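Endo-1,4-beta-xylanase (Bacteroides thetaiotaomicron VPI-5482, PDB 3KST) probably hydrolyses O-glycosidic bonds in xylan-type plant polysaccharides, as a calcium-binding member of glycosyl hydrolase family 43. Local coordinates at residues 283-286 against 292-295; 192-195 against 200-203; 244-249 against 297-302; 56-61 against 255-260; 27-32 against 36-41. All blocks are in the same frame, centred on the assembly; numbering follows the deposited sequence. Where two conformers were deposited one is given.

How the contacts relate
Contacts 1 and 2 are hairpins of neighbouring sheets, centres 13 Å apart, and they pack directly: F285 CE2 lies 3.5 Å from L195 CD1. Contact 3 uses the same strand as contact 1, 293-305, beyond its corner. Contacts 3 and 4 are tied by K59 NZ to K301 O, 2.7 Å, a probable hydrogen bond. Contact 4 rests on the hairpin of contact 5, centres 11 Å apart, with F255 CD2 3.6 Å from V29 CG1. Contacts 2 and 5 lie nearest the calcium ion of E83 and H251: the side chains of S193 and Y28 are each about 5 Å from it. Contact 3 is far from the annotated sites.

Contact 1 (283-286 against 292-295); sequences KDFA and VVTI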
# COMPACT_ATOMS: atom_id res chain seq x y z
N LYS A 283 5.37 -11.69 -5.12
CA LYS A 283 4.76 -12.79 -5.87
C LYS A 283 4.29 -12.23 -7.21
O LYS A 283 4.38 -11.02 -7.45
CB LYS A 283 3.62 -13.43 -5.05
CG LYS A 283 4.13 -14.40 -3.97
CD LYS A 283 2.99 -14.97 -3.07
CE LYS A 283 2.19 -16.09 -3.71
NZ LYS A 283 2.90 -17.42 -3.85
N ASP A 284 3.81 -13.10 -8.09
CA ASP A 284 3.26 -12.68 -9.36
C ASP A 284 1.84 -12.17 -9.14
O ASP A 284 1.19 -12.52 -8.16
CB ASP A 284 3.28 -13.80 -10.38
CG ASP A 284 4.69 -14.24 -10.71
OD1 ASP A 284 5.50 -13.36 -11.08
OD2 ASP A 284 4.98 -15.43 -10.58
N PHE A 285 1.40 -11.30 -10.04
CA PHE A 285 0.09 -10.67 -10.01
C PHE A 285 -0.49 -10.59 -11.41
O PHE A 285 0.20 -10.21 -12.34
CB PHE A 285 0.20 -9.24 -9.49
CG PHE A 285 -1.11 -8.56 -9.33
CD1 PHE A 285 -1.93 -8.87 -8.27
CD2 PHE A 285 -1.56 -7.63 -10.27
CE1 PHE A 285 -3.17 -8.24 -8.10
CE2 PHE A 285 -2.78 -6.98 -10.12
CZ PHE A 285 -3.60 -7.32 -9.04
N ALA A 286 -1.78 -10.86 -11.54
CA ALA A 286 -2.43 -10.69 -12.85
C ALA A 286 -3.93 -10.61 -12.75
O ALA A 286 -4.52 -11.09 -11.79
CB ALA A 286 -2.02 -11.80 -13.82
N VAL A 292 -10.56 -11.93 -13.52
CA VAL A 292 -10.27 -12.61 -12.25
C VAL A 292 -8.83 -12.30 -11.86
O VAL A 292 -7.92 -12.51 -12.66
CB VAL A 292 -10.43 -14.13 -12.32
CG1 VAL A 292 -10.16 -14.76 -10.92
CG2 VAL A 292 -11.81 -14.50 -12.80
N VAL A 293 -8.63 -11.85 -10.62
CA VAL A 293 -7.30 -11.49 -10.11
C VAL A 293 -6.62 -12.71 -9.47
O VAL A 293 -7.30 -13.53 -8.84
CB VAL A 293 -7.38 -10.33 -9.08
CG1 VAL A 293 -6.00 -9.83 -8.66
CG2 VAL A 293 -8.18 -9.16 -9.64
N THR A 294 -5.30 -12.83 -9.65
CA THR A 294 -4.49 -13.89 -9.03
C THR A 294 -3.21 -13.31 -8.46
O THR A 294 -2.62 -12.36 -9.02
CB THR A 294 -4.07 -15.07 -9.99
OG1 THR A 294 -3.21 -14.60 -11.04
CG2 THR A 294 -5.28 -15.73 -10.58
N ILE A 295 -2.84 -13.82 -7.30
CA ILE A 295 -1.56 -13.54 -6.66
C ILE A 295 -1.02 -14.97 -6.55
O ILE A 295 -1.67 -15.84 -5.94
CB ILE A 295 -1.70 -12.88 -5.29
CG1 ILE A 295 -2.20 -11.44 -5.44
CG2 ILE A 295 -0.34 -12.86 -4.56
CD1 ILE A 295 -2.59 -10.83 -4.07
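A286 and T294 are joined by two backbone hydrogen bonds, T294 N giving to A286 O at 2.9 Å and A286 N to T294 O at 3.1 Å. Around this pair run CA-H...O contacts: I295 CA approaches D284 O to 3.3 Å, and V293 CA comes equally close to A286 O.

The apolar packing is on the other face, where F285 and I295 form the non-hydrogen-bonded pair. With CG anti to the backbone N (chi1 -176°), the F285 ring is brought up to V293, and F285 CE1 comes to 3.3 Å from V293 CG1. I295 meets the same ring in its plane, at the edge, I295 CG1 lying 3.8 Å from F285 CD1. Its other branch turns to K283, with I295 CG2 4.0 Å from K283 CB, and these two side chains cross at about a right angle. W262 and I204 pack on F285, while L237 and Y264 press on I295.

Among the polar groups, the K283 chain bends twice near its end, and NZ makes a hydrogen bond to G297 O and a salt bridge to D241. The two strands, 279-287 and 293-305, form an antiparallel beta hairpin within one blade of the five-bladed beta-propeller of family 43.

Contact 2 (192-195 against 200-203); sequences PSLL and VYYL
L195 and Y202 form the hydrogen-bonded pair, and L194 and L203 the non-hydrogen-bonded pair, of two antiparallel strands whose axes approach to 4.9 Å at 160°. Y202 N reaches L195 O at 2.8 Å, and L195 N answers to Y202 O at 3.0 Å. That same Y202 O also receives the CA-H of L194, with 3.4 Å between Y202 O and L194 CA.

L194 carries most of the side-chain contact. Its chi1 of -152° puts CG on the side of L203 and Y201, and the branch at CG sends one methyl to each: L194 CD2 lies 4.0 Å from L203 CB, in the conformer given for L203, and L194 CD1 meets the edge of the Y201 ring, 4.1 Å from Y201 CD2. The hairpin opens a four-stranded antiparallel sheet, one blade of the family's five-bladed propeller, and strand 189-197 is an outermost strand of it. This strand also carries E190, the predicted proton donor, and brings S193 close to the calcium ion.

On the opposite face from L194, the Y202 ring turns its edge to L195 O, which lies in the ring plane 3.7 Å from Y202 CD1. Past the two segments, Y201 OH hydrogen-bonds to D136, W229 covers L194 and L203, and I287 packs on Y202.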
# COMPACT_ATOMS: atom_id res chain seq x y z
N PRO A 192 -6.01 -0.60 1.21
CA PRO A 192 -6.53 -0.59 -0.15
C PRO A 192 -5.50 -0.35 -1.28
O PRO A 192 -4.48 0.32 -1.10
CB PRO A 192 -7.55 0.58 -0.12
CG PRO A 192 -7.00 1.49 0.85
CD PRO A 192 -6.46 0.60 1.94
N SER A 193 -5.81 -0.91 -2.45
CA SER A 193 -5.08 -0.71 -3.72
C SER A 193 -6.11 -0.73 -4.85
O SER A 193 -6.97 -1.62 -4.87
CB SER A 193 -4.04 -1.80 -3.94
OG SER A 193 -3.11 -1.85 -2.86
N LEU A 194 -6.00 0.19 -5.80
CA LEU A 194 -6.97 0.31 -6.89
C LEU A 194 -6.28 0.11 -8.22
O LEU A 194 -5.20 0.68 -8.47
CB LEU A 194 -7.69 1.67 -6.81
CG LEU A 194 -9.11 1.81 -7.36
CD1 LEU A 194 -9.18 1.52 -8.85
CD2 LEU A 194 -10.12 0.95 -6.56
N LEU A 195 -6.88 -0.73 -9.05
CA LEU A 195 -6.46 -0.91 -10.46
C LEU A 195 -7.71 -0.93 -11.33
O LEU A 195 -8.76 -1.44 -10.91
CB LEU A 195 -5.71 -2.20 -10.64
CG LEU A 195 -4.30 -2.30 -10.07
CD1 LEU A 195 -3.82 -3.67 -10.43
CD2 LEU A 195 -3.39 -1.24 -10.65
N VAL A 200 -13.52 -2.11 -15.57
CA VAL A 200 -13.86 -2.61 -14.24
C VAL A 200 -12.81 -2.10 -13.27
O VAL A 200 -11.61 -2.09 -13.60
CB VAL A 200 -13.94 -4.15 -14.24
CG1 VAL A 200 -14.36 -4.65 -12.88
CG2 VAL A 200 -14.95 -4.62 -15.32
N TYR A 201 -13.28 -1.62 -12.11
CA TYR A 201 -12.41 -1.10 -11.04
C TYR A 201 -12.26 -2.20 -10.00
O TYR A 201 -13.28 -2.72 -9.51
CB TYR A 201 -13.03 0.14 -10.39
CG TYR A 201 -13.20 1.27 -11.39
CD1 TYR A 201 -14.37 1.38 -12.15
CD2 TYR A 201 -12.20 2.22 -11.57
CE1 TYR A 201 -14.54 2.42 -13.09
CE2 TYR A 201 -12.36 3.27 -12.50
CZ TYR A 201 -13.55 3.36 -13.24
OH TYR A 201 -13.76 4.37 -14.16
N TYR A 202 -11.01 -2.57 -9.71
CA TYR A 202 -10.64 -3.62 -8.77
C TYR A 202 -10.04 -3.01 -7.53
O TYR A 202 -9.03 -2.28 -7.64
CB TYR A 202 -9.57 -4.54 -9.39
CG TYR A 202 -10.06 -5.30 -10.59
CD1 TYR A 202 -10.11 -4.70 -11.85
CD2 TYR A 202 -10.48 -6.64 -10.47
CE1 TYR A 202 -10.56 -5.40 -12.94
CE2 TYR A 202 -10.96 -7.34 -11.54
CZ TYR A 202 -10.98 -6.72 -12.79
OH TYR A 202 -11.45 -7.38 -13.88
N LEU A 203 -10.70 -3.25 -6.39
CA LEU A 203 -10.24 -2.76 -5.09
C LEU A 203 -9.66 -3.97 -4.37
O LEU A 203 -10.40 -4.89 -3.98
CB LEU A 203 -11.40 -2.12 -4.32
CG LEU A 203 -11.12 -1.38 -3.00
CD1 LEU A 203 -12.38 -0.58 -2.59
CD2 LEU A 203 -10.67 -2.27 -1.85

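Contact 3 (244-249 against 297-302); sequences TGLVGT and GTVIKP
T244 and K301 meet tip to tip, and T244 CG2 lies only 3.3 Å from K301 CE, shorter than an ordinary van der Waals contact. T244 was deposited in two conformers, however, so this tightness is doubtful, and all the T244 distances, like its bond to D241, hold for the conformer given. The lysine chain is extended beyond CG, which lets CE reach the T244 methyl. No hydrogen bond joins the two segments.

V299 meets both L246 and T244. Its CG1, anti to the backbone N (chi1 164°), is 4.2 Å from L246 CD1. T244 OG1 lies beside V299 CB, 3.8 Å away, with V299 CG2 next nearest, the two side chains crossing at about a right angle. That hydroxyl has its hydrogen bond with D241 OD2.

D241 also faces both G245 and L246, an arrangement that fits a G1 beta bulge, with G245 at positive phi. The loop before strand 250-256 is thus laid against strand 293-305 just after that strand turns a corner at G297 and T298, at the surface of the propeller. Y281 of the adjacent strand 279-287 touches L246, V299 and K301 alike.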
# COMPACT_ATOMS: atom_id res chain seq x y z
N THR A 244 6.92 -21.34 1.30
CA THR A 244 7.83 -20.67 2.23
C THR A 244 7.35 -20.76 3.70
O THR A 244 8.14 -20.60 4.64
CB THR A 244 8.00 -19.17 1.81
OG1 THR A 244 8.21 -19.07 0.39
CG2 THR A 244 9.15 -18.52 2.53
N GLY A 245 6.05 -20.96 3.89
CA GLY A 245 5.46 -21.00 5.22
C GLY A 245 5.35 -19.59 5.81
O GLY A 245 5.22 -19.46 7.03
N LEU A 246 5.39 -18.55 4.96
CA LEU A 246 5.21 -17.17 5.44
C LEU A 246 3.75 -17.04 5.87
O LEU A 246 2.89 -17.62 5.22
CB LEU A 246 5.53 -16.11 4.38
CG LEU A 246 7.02 -16.06 3.98
CD1 LEU A 246 7.22 -15.22 2.75
CD2 LEU A 246 7.92 -15.60 5.14
N VAL A 247 3.54 -16.39 7.01
CA VAL A 247 2.18 -16.14 7.57
C VAL A 247 2.04 -14.64 7.87
O VAL A 247 3.02 -13.90 7.79
CB VAL A 247 1.89 -16.96 8.84
CG1 VAL A 247 1.98 -18.49 8.52
CG2 VAL A 247 2.78 -16.55 10.02
N GLY A 248 0.82 -14.20 8.22
CA GLY A 248 0.56 -12.77 8.42
C GLY A 248 0.79 -11.96 7.13
O GLY A 248 1.26 -10.81 7.19
N THR A 249 0.44 -12.55 5.97
CA THR A 249 0.67 -12.00 4.65
C THR A 249 -0.36 -10.96 4.23
O THR A 249 -1.53 -11.28 4.03
CB THR A 249 0.75 -13.08 3.54
OG1 THR A 249 -0.50 -13.77 3.44
CG2 THR A 249 1.93 -14.06 3.80
N GLY A 297 2.75 -17.77 -7.69
CA GLY A 297 4.15 -17.95 -8.02
C GLY A 297 5.08 -18.09 -6.85
O GLY A 297 4.73 -17.84 -5.69
N THR A 298 6.30 -18.51 -7.17
CA THR A 298 7.34 -18.68 -6.19
C THR A 298 7.67 -17.31 -5.61
O THR A 298 7.86 -16.35 -6.37
CB THR A 298 8.62 -19.29 -6.80
OG1 THR A 298 8.29 -20.47 -7.57
CG2 THR A 298 9.65 -19.66 -5.71
N VAL A 299 7.69 -17.22 -4.29
CA VAL A 299 8.07 -15.99 -3.57
C VAL A 299 9.52 -15.52 -3.83
O VAL A 299 10.46 -16.30 -3.68
CB VAL A 299 7.87 -16.18 -2.03
CG1 VAL A 299 8.58 -15.12 -1.23
CG2 VAL A 299 6.36 -16.23 -1.64
N ILE A 300 9.68 -14.25 -4.25
CA ILE A 300 11.02 -13.62 -4.31
C ILE A 300 11.28 -13.15 -2.88
O ILE A 300 10.47 -12.36 -2.34
CB ILE A 300 11.07 -12.39 -5.24
CG1 ILE A 300 10.75 -12.76 -6.69
CG2 ILE A 300 12.46 -11.69 -5.13
CD1 ILE A 300 10.69 -11.55 -7.63
N LYS A 301 12.40 -13.58 -2.31
CA LYS A 301 12.83 -13.23 -0.95
C LYS A 301 13.86 -12.14 -1.13
O LYS A 301 15.03 -12.45 -1.37
CB LYS A 301 13.46 -14.42 -0.24
CG LYS A 301 12.48 -15.51 0.15
CD LYS A 301 13.17 -16.56 1.00
CE LYS A 301 12.19 -17.62 1.45
NZ LYS A 301 12.91 -18.74 2.09
N PRO A 302 13.44 -10.85 -1.07
CA PRO A 302 14.43 -9.80 -1.30
C PRO A 302 15.45 -9.63 -0.16
O PRO A 302 15.23 -10.07 0.97
CB PRO A 302 13.55 -8.55 -1.47
CG PRO A 302 12.46 -8.78 -0.50
CD PRO A 302 12.15 -10.27 -0.62

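Contact 4 (56-61 against 255-260); sequences DDLKNW and FQCKDG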
# COMPACT_ATOMS: atom_id res chain seq x y z
N ASP A 56 17.17 -2.85 -9.27
CA ASP A 56 17.18 -3.10 -10.71
C ASP A 56 16.46 -4.40 -11.09
O ASP A 56 15.94 -4.53 -12.22
CB ASP A 56 18.64 -3.21 -11.19
CG ASP A 56 19.41 -1.92 -11.07
OD1 ASP A 56 18.86 -0.87 -11.43
OD2 ASP A 56 20.59 -1.94 -10.66
N ASP A 57 16.40 -5.34 -10.14
CA ASP A 57 15.93 -6.72 -10.39
C ASP A 57 14.87 -7.30 -9.43
O ASP A 57 14.50 -8.46 -9.59
CB ASP A 57 17.18 -7.62 -10.41
CG ASP A 57 17.94 -7.65 -9.05
OD1 ASP A 57 17.43 -7.13 -8.01
OD2 ASP A 57 19.06 -8.17 -9.02
N LEU A 58 14.45 -6.52 -8.43
CA LEU A 58 13.48 -6.92 -7.38
C LEU A 58 14.03 -7.86 -6.28
O LEU A 58 13.37 -8.03 -5.26
CB LEU A 58 12.17 -7.52 -7.95
CG LEU A 58 11.36 -6.59 -8.84
CD1 LEU A 58 10.23 -7.40 -9.50
CD2 LEU A 58 10.81 -5.44 -7.99
N LYS A 59 15.21 -8.44 -6.49
CA LYS A 59 15.84 -9.36 -5.53
C LYS A 59 16.79 -8.58 -4.65
O LYS A 59 16.73 -8.70 -3.43
CB LYS A 59 16.58 -10.51 -6.24
CG LYS A 59 17.39 -11.44 -5.31
CD LYS A 59 16.59 -12.18 -4.22
CE LYS A 59 17.50 -13.17 -3.50
NZ LYS A 59 16.90 -14.06 -2.45
N ASN A 60 17.67 -7.80 -5.28
CA ASN A 60 18.69 -7.03 -4.58
C ASN A 60 18.29 -5.57 -4.50
O ASN A 60 18.03 -4.93 -5.54
CB ASN A 60 20.02 -7.16 -5.28
CG ASN A 60 20.42 -8.61 -5.47
OD1 ASN A 60 20.78 -9.31 -4.51
ND2 ASN A 60 20.35 -9.07 -6.70
N TRP A 61 18.18 -5.07 -3.27
CA TRP A 61 17.75 -3.70 -2.98
C TRP A 61 18.88 -2.91 -2.34
O TRP A 61 19.70 -3.48 -1.63
CB TRP A 61 16.52 -3.70 -2.05
CG TRP A 61 15.33 -4.32 -2.73
CD1 TRP A 61 15.11 -5.64 -2.89
CD2 TRP A 61 14.26 -3.65 -3.39
NE1 TRP A 61 13.96 -5.86 -3.60
CE2 TRP A 61 13.41 -4.64 -3.92
CE3 TRP A 61 13.94 -2.30 -3.60
CZ2 TRP A 61 12.25 -4.32 -4.68
CZ3 TRP A 61 12.77 -1.98 -4.34
CH2 TRP A 61 11.95 -2.99 -4.86
N PHE A 255 2.16 -3.89 -8.96
CA PHE A 255 3.00 -3.01 -9.80
C PHE A 255 3.48 -3.72 -11.06
O PHE A 255 3.61 -4.95 -11.06
CB PHE A 255 4.20 -2.46 -9.02
CG PHE A 255 5.14 -3.53 -8.52
CD1 PHE A 255 4.89 -4.18 -7.31
CD2 PHE A 255 6.29 -3.88 -9.25
CE1 PHE A 255 5.77 -5.20 -6.84
CE2 PHE A 255 7.17 -4.90 -8.80
CZ PHE A 255 6.91 -5.54 -7.58
N GLN A 256 3.70 -2.94 -12.13
CA GLN A 256 4.17 -3.47 -13.41
C GLN A 256 5.69 -3.51 -13.40
O GLN A 256 6.35 -2.71 -12.70
CB GLN A 256 3.58 -2.70 -14.63
CG GLN A 256 3.78 -1.18 -14.72
CD GLN A 256 5.00 -0.74 -15.51
OE1 GLN A 256 5.82 -1.56 -15.98
NE2 GLN A 256 5.11 0.57 -15.71
N CYS A 257 6.25 -4.46 -14.16
CA CYS A 257 7.69 -4.64 -14.24
C CYS A 257 8.24 -4.23 -15.59
O CYS A 257 7.48 -3.95 -16.52
CB CYS A 257 8.01 -6.09 -13.91
SG CYS A 257 7.46 -6.47 -12.26
N LYS A 258 9.56 -4.21 -15.67
CA LYS A 258 10.33 -3.83 -16.89
C LYS A 258 9.81 -4.55 -18.14
O LYS A 258 9.67 -3.93 -19.20
CB LYS A 258 11.81 -4.16 -16.71
CG LYS A 258 12.53 -3.43 -15.56
CD LYS A 258 13.82 -4.11 -15.11
CE LYS A 258 15.06 -3.37 -15.50
NZ LYS A 258 15.15 -2.16 -14.65
N ASP A 259 9.51 -5.85 -17.99
CA ASP A 259 9.02 -6.72 -19.08
C ASP A 259 7.52 -6.67 -19.39
O ASP A 259 7.06 -7.35 -20.31
CB ASP A 259 9.45 -8.19 -18.85
CG ASP A 259 8.68 -8.91 -17.71
OD1 ASP A 259 7.86 -8.27 -17.00
OD2 ASP A 259 8.91 -10.12 -17.52
N GLY A 260 6.75 -5.91 -18.60
CA GLY A 260 5.31 -5.76 -18.81
C GLY A 260 4.40 -6.69 -18.03
O GLY A 260 3.18 -6.60 -18.18
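L58 and F255 supply the apolar part of this contact, their side chains coming from opposite directions. L58 CD2 reaches the far end of the ring, 3.8 Å from F255 CE2, while the other methyl, L58 CD1, lies 4.0 Å from C257 SG. F255 is held with CG between its backbone N and carbonyl carbon (chi1 62°), which places the ring against the leucine. An alanine in place of L58 has neither methyl, and would probably leave a gap beside F255 CE2 and C257 SG and let the phenyl ring shift.

Across the segments the polar part is slight: K258 NZ, its chain bent near the end, makes a weak hydrogen bond of 3.5 Å to D56 O.

Within 56-61 the bonding is much denser. D57 OD1 takes two backbone donors from the same face of its carboxylate, N60 N at 2.8 Å and K59 N at 3.0 Å, the second well above the plane. N60 ND2 binds the other oxygen, D57 OD2, from the syn side, which pins the carboxylate at both ends. The indole of W61 gives NE1 to L58 O at 2.8 Å, from above the carbonyl plane, and so fixes the peptide that follows the leucine at positive phi. In the partner segment, G260 N bonds to C257 O at 2.9 Å.

The Asx-turn loop between strands 49-55 and 60-69 is packed on the end of strand 250-256 and the start of the type I turn that leads to strand 262-268, probably where the first and last blades of the five-bladed propeller adjoin.

Contact 5 (27-32 against 36-41); sequences PYVMFY and YYAYGT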
# COMPACT_ATOMS: atom_id res chain seq x y z
N PRO A 27 4.24 -2.59 2.36
CA PRO A 27 5.02 -2.13 1.23
C PRO A 27 4.28 -1.59 0.00
O PRO A 27 3.14 -1.99 -0.31
CB PRO A 27 5.84 -3.40 0.85
CG PRO A 27 4.89 -4.49 1.16
CD PRO A 27 4.41 -4.05 2.51
N TYR A 28 4.95 -0.64 -0.64
CA TYR A 28 4.54 -0.08 -1.93
C TYR A 28 5.76 0.07 -2.84
O TYR A 28 6.78 0.61 -2.40
CB TYR A 28 3.90 1.30 -1.74
CG TYR A 28 3.34 1.83 -3.03
CD1 TYR A 28 2.04 1.52 -3.41
CD2 TYR A 28 4.15 2.57 -3.92
CE1 TYR A 28 1.52 1.98 -4.67
CE2 TYR A 28 3.64 3.03 -5.16
CZ TYR A 28 2.35 2.74 -5.52
OH TYR A 28 1.89 3.18 -6.73
N VAL A 29 5.62 -0.31 -4.11
CA VAL A 29 6.65 -0.18 -5.14
C VAL A 29 6.19 0.75 -6.29
O VAL A 29 5.12 0.54 -6.89
CB VAL A 29 7.09 -1.58 -5.68
CG1 VAL A 29 7.80 -1.51 -7.05
CG2 VAL A 29 7.99 -2.26 -4.64
N MSE A 30 7.02 1.75 -6.60
CA MSE A 30 6.85 2.60 -7.77
C MSE A 30 7.94 2.21 -8.76
O MSE A 30 9.13 2.14 -8.39
CB MSE A 30 7.03 4.09 -7.44
CG MSE A 30 7.00 4.98 -8.71
SE MSE A 30 7.20 6.82 -8.29
CE MSE A 30 8.98 6.79 -7.56
N PHE A 31 7.53 1.96 -10.01
CA PHE A 31 8.46 1.72 -11.11
C PHE A 31 8.57 3.06 -11.84
O PHE A 31 7.59 3.52 -12.44
CB PHE A 31 7.97 0.61 -12.03
CG PHE A 31 8.92 0.30 -13.16
CD1 PHE A 31 10.23 -0.11 -12.89
CD2 PHE A 31 8.51 0.43 -14.49
CE1 PHE A 31 11.12 -0.39 -13.92
CE2 PHE A 31 9.39 0.13 -15.54
CZ PHE A 31 10.70 -0.28 -15.26
N TYR A 32 9.73 3.69 -11.72
CA TYR A 32 10.01 5.00 -12.32
C TYR A 32 11.37 4.98 -12.98
O TYR A 32 12.33 4.49 -12.38
CB TYR A 32 9.98 6.11 -11.27
CG TYR A 32 10.07 7.48 -11.91
CD1 TYR A 32 8.95 8.05 -12.49
CD2 TYR A 32 11.29 8.17 -12.00
CE1 TYR A 32 9.00 9.31 -13.12
CE2 TYR A 32 11.37 9.43 -12.64
CZ TYR A 32 10.22 9.98 -13.21
OH TYR A 32 10.25 11.21 -13.82
N TYR A 36 13.07 0.32 -9.72
CA TYR A 36 12.05 0.04 -8.70
C TYR A 36 12.36 0.80 -7.43
O TYR A 36 13.51 0.85 -7.04
CB TYR A 36 11.98 -1.45 -8.39
CG TYR A 36 11.66 -2.27 -9.62
CD1 TYR A 36 10.36 -2.32 -10.13
CD2 TYR A 36 12.66 -2.99 -10.28
CE1 TYR A 36 10.06 -3.08 -11.26
CE2 TYR A 36 12.36 -3.75 -11.44
CZ TYR A 36 11.06 -3.77 -11.92
OH TYR A 36 10.77 -4.52 -13.03
N TYR A 37 11.34 1.39 -6.81
CA TYR A 37 11.49 2.15 -5.56
C TYR A 37 10.48 1.64 -4.56
O TYR A 37 9.28 1.67 -4.85
CB TYR A 37 11.29 3.65 -5.79
CG TYR A 37 12.27 4.26 -6.74
CD1 TYR A 37 13.50 4.74 -6.28
CD2 TYR A 37 12.00 4.35 -8.10
CE1 TYR A 37 14.44 5.31 -7.15
CE2 TYR A 37 12.93 4.92 -8.98
CZ TYR A 37 14.14 5.40 -8.51
OH TYR A 37 15.06 5.96 -9.38
N ALA A 38 10.96 1.16 -3.41
CA ALA A 38 10.10 0.60 -2.36
C ALA A 38 10.04 1.51 -1.18
O ALA A 38 11.06 2.05 -0.77
CB ALA A 38 10.61 -0.76 -1.90
N TYR A 39 8.83 1.68 -0.64
CA TYR A 39 8.58 2.47 0.58
C TYR A 39 7.63 1.67 1.44
O TYR A 39 6.67 1.10 0.91
CB TYR A 39 7.90 3.79 0.24
CG TYR A 39 8.56 4.52 -0.91
CD1 TYR A 39 8.22 4.21 -2.23
CD2 TYR A 39 9.54 5.49 -0.68
CE1 TYR A 39 8.83 4.85 -3.31
CE2 TYR A 39 10.15 6.14 -1.74
CZ TYR A 39 9.78 5.82 -3.06
OH TYR A 39 10.36 6.46 -4.12
N GLY A 40 7.89 1.61 2.74
CA GLY A 40 7.00 0.92 3.68
C GLY A 40 7.06 1.47 5.10
O GLY A 40 7.76 2.46 5.38
N THR A 41 6.33 0.81 5.99
CA THR A 41 6.30 1.10 7.41
C THR A 41 7.55 0.54 8.06
O THR A 41 7.78 -0.65 7.98
CB THR A 41 5.08 0.45 8.06
OG1 THR A 41 3.93 1.01 7.47
CG2 THR A 41 5.05 0.65 9.62
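Y36 has CG anti to its carbonyl carbon (chi1 -59°) and F31 has CG anti to its backbone N (chi1 -179°), which brings the two rings together across an antiparallel hairpin of strands 27-32 and 35-41 in the family 43 propeller. F31 CD1 sits over one face of the Y36 ring, near its rim, 3.4 Å from Y36 CE1; the planes are 35° apart, an oblique pairing. V29 CG1 approaches the same tyrosine, and Y36 OH takes a hydrogen bond from K258 N. A valine in place of Y36 would probably leave K258 N without this partner and F31 without its aromatic neighbour.

Four backbone bonds hold the strands: Y28 N to Y39 O and Y39 N to Y28 O, each 2.9 Å, then M30 N to Y37 O and Y37 N to M30 O. D26, the predicted proton acceptor, directly precedes P27, and Y28 touches the calcium ligand E83.

On the face of M30 and Y37, the selenomethionine bends at its end so that M30 CE lies 3.9 Å from Y37 CD2 and 3.7 Å from Y39 OH, whose hydrogen-bond partner is P111 O. Y32 O meets the Y37 ring at its edge, in plane, 3.5 Å from Y37 CE2.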